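Local structure of putative modification methylase (Thermus thermophilus, 2ZIG) at residues G127-N132 / M172-P176. The protein probably transfers a methyl group from S-adenosyl-L-methionine to cytosine N4 in DNA, as a member of the N(4)/N(6)-methyltransferase family. Numbering follows the deposited sequence.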
# COMPACT_ATOMS: atom_id res chain seq x y z
N GLY B 127 9.35 -3.75 -15.43
CA GLY B 127 9.87 -5.11 -15.40
C GLY B 127 10.10 -5.73 -14.03
O GLY B 127 10.41 -6.92 -13.92
N PHE B 128 9.95 -4.94 -12.97
CA PHE B 128 10.14 -5.43 -11.61
C PHE B 128 9.09 -6.44 -11.16
O PHE B 128 7.93 -6.37 -11.59
CB PHE B 128 10.10 -4.24 -10.63
CG PHE B 128 11.37 -3.46 -10.58
CD1 PHE B 128 12.49 -3.98 -9.93
CD2 PHE B 128 11.46 -2.21 -11.18
CE1 PHE B 128 13.67 -3.26 -9.88
CE2 PHE B 128 12.64 -1.49 -11.13
CZ PHE B 128 13.75 -2.01 -10.48
N ASP B 129 9.49 -7.38 -10.31
CA ASP B 129 8.54 -8.36 -9.76
C ASP B 129 8.10 -7.74 -8.45
O ASP B 129 8.93 -7.47 -7.58
CB ASP B 129 9.20 -9.69 -9.42
CG ASP B 129 9.25 -10.64 -10.59
OD1 ASP B 129 8.30 -10.64 -11.39
OD2 ASP B 129 10.23 -11.40 -10.69
N ASN B 130 6.81 -7.51 -8.28
CA ASN B 130 6.37 -6.93 -7.03
C ASN B 130 6.33 -7.95 -5.89
O ASN B 130 5.82 -9.05 -6.04
CB ASN B 130 4.98 -6.30 -7.20
CG ASN B 130 4.44 -5.77 -5.89
OD1 ASN B 130 3.61 -6.41 -5.26
ND2 ASN B 130 4.92 -4.60 -5.47
N LEU B 131 6.91 -7.57 -4.76
CA LEU B 131 6.91 -8.40 -3.57
C LEU B 131 6.04 -7.66 -2.54
O LEU B 131 5.70 -6.49 -2.73
CB LEU B 131 8.33 -8.57 -3.05
CG LEU B 131 9.16 -9.80 -3.49
CD1 LEU B 131 8.82 -10.22 -4.90
CD2 LEU B 131 10.65 -9.47 -3.35
N ASN B 132 5.68 -8.33 -1.46
CA ASN B 132 4.87 -7.69 -0.44
C ASN B 132 5.66 -6.59 0.26
O ASN B 132 6.82 -6.76 0.61
CB ASN B 132 4.37 -8.70 0.59
CG ASN B 132 3.01 -9.25 0.24
OD1 ASN B 132 2.18 -8.53 -0.32
ND2 ASN B 132 2.77 -10.50 0.57
N MET B 172 8.94 -3.36 -2.06
CA MET B 172 9.96 -4.33 -2.42
C MET B 172 9.79 -4.69 -3.89
O MET B 172 8.80 -5.31 -4.28
CB MET B 172 9.81 -5.59 -1.56
CG MET B 172 9.77 -5.32 -0.06
SD MET B 172 11.40 -5.21 0.67
CE MET B 172 10.99 -5.20 2.42
N GLN B 173 10.76 -4.28 -4.70
CA GLN B 173 10.71 -4.54 -6.13
C GLN B 173 11.94 -5.34 -6.54
O GLN B 173 13.06 -4.82 -6.52
CB GLN B 173 10.65 -3.22 -6.88
CG GLN B 173 9.44 -2.38 -6.50
CD GLN B 173 8.14 -3.09 -6.81
OE1 GLN B 173 7.31 -3.30 -5.93
NE2 GLN B 173 7.96 -3.46 -8.07
N ARG B 174 11.72 -6.60 -6.90
CA ARG B 174 12.81 -7.49 -7.28
C ARG B 174 13.04 -7.61 -8.78
O ARG B 174 12.09 -7.69 -9.56
CB ARG B 174 12.56 -8.88 -6.70
CG ARG B 174 13.70 -9.87 -6.89
CD ARG B 174 13.53 -11.09 -6.00
NE ARG B 174 12.34 -11.86 -6.34
CZ ARG B 174 11.86 -12.87 -5.61
NH1 ARG B 174 10.77 -13.52 -5.99
NH2 ARG B 174 12.48 -13.23 -4.49
N LYS B 175 14.31 -7.62 -9.17
CA LYS B 175 14.67 -7.77 -10.57
C LYS B 175 14.74 -9.27 -10.82
O LYS B 175 15.59 -9.95 -10.26
CB LYS B 175 16.03 -7.15 -10.87
CG LYS B 175 16.50 -7.43 -12.30
CD LYS B 175 17.86 -6.82 -12.59
CE LYS B 175 18.27 -7.07 -14.03
NZ LYS B 175 19.58 -6.45 -14.36
N PRO B 176 13.85 -9.79 -11.66
CA PRO B 176 13.86 -11.23 -11.95
C PRO B 176 15.15 -11.63 -12.66
O PRO B 176 16.02 -10.79 -12.89
CB PRO B 176 12.63 -11.40 -12.84
CG PRO B 176 12.61 -10.12 -13.60
CD PRO B 176 12.88 -9.09 -12.53
O HOH W 1 6.28 -3.80 -2.69
O HOH W 2 5.45 -3.64 -8.68
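Antiparallel strands alternate hydrogen-bonded and non-hydrogen-bonded pairs, and strands 129-137 and 167-174 of this Rossmann-like methyltransferase give an example in Asp129-Arg174 and Asn130-Gln173. At Met172, O accepts a hydrogen bond from Leu131 N at 3.0 Å, while water 1 accepts from Met172 N and lies 2.8 Å from both that atom and Leu131 O. The two CB atoms, Met172 and Leu131, pack 3.6 Å apart on the face that also carries Arg174 and Asp129. Gln173 lies on the other face, opposite Asn130 in a non-hydrogen-bonded pair whose side chains add a link of their own: Asn130 ND2 donates to Gln173 OE1 at 2.8 Å. Gln173 NE2 donates a hydrogen bond to water 2 (2.6 Å) and lies 3.4 Å from Phe128 CB. Arg174 forms the classic hydrogen-bonded pair with Asp129, Asp129 N to Arg174 O at 2.7 Å and Arg174 N to Asp129 O at 3.0 Å; Leu131 CD1 covers one face of its guanidinium. Lys175 turns away, its amine bonded to the carbonyls of Phe84 and Leu87. Pro176 closes the contact, its CB 3.2 Å from Asp129 OD2. Backbone bonds and the buried Asn130-Gln173 amide pair thus join the strands, and the first of them also faces the second subunit, through backbone bonds of Asn130 and the salt bridge from Asp129 to Arg109 of that subunit.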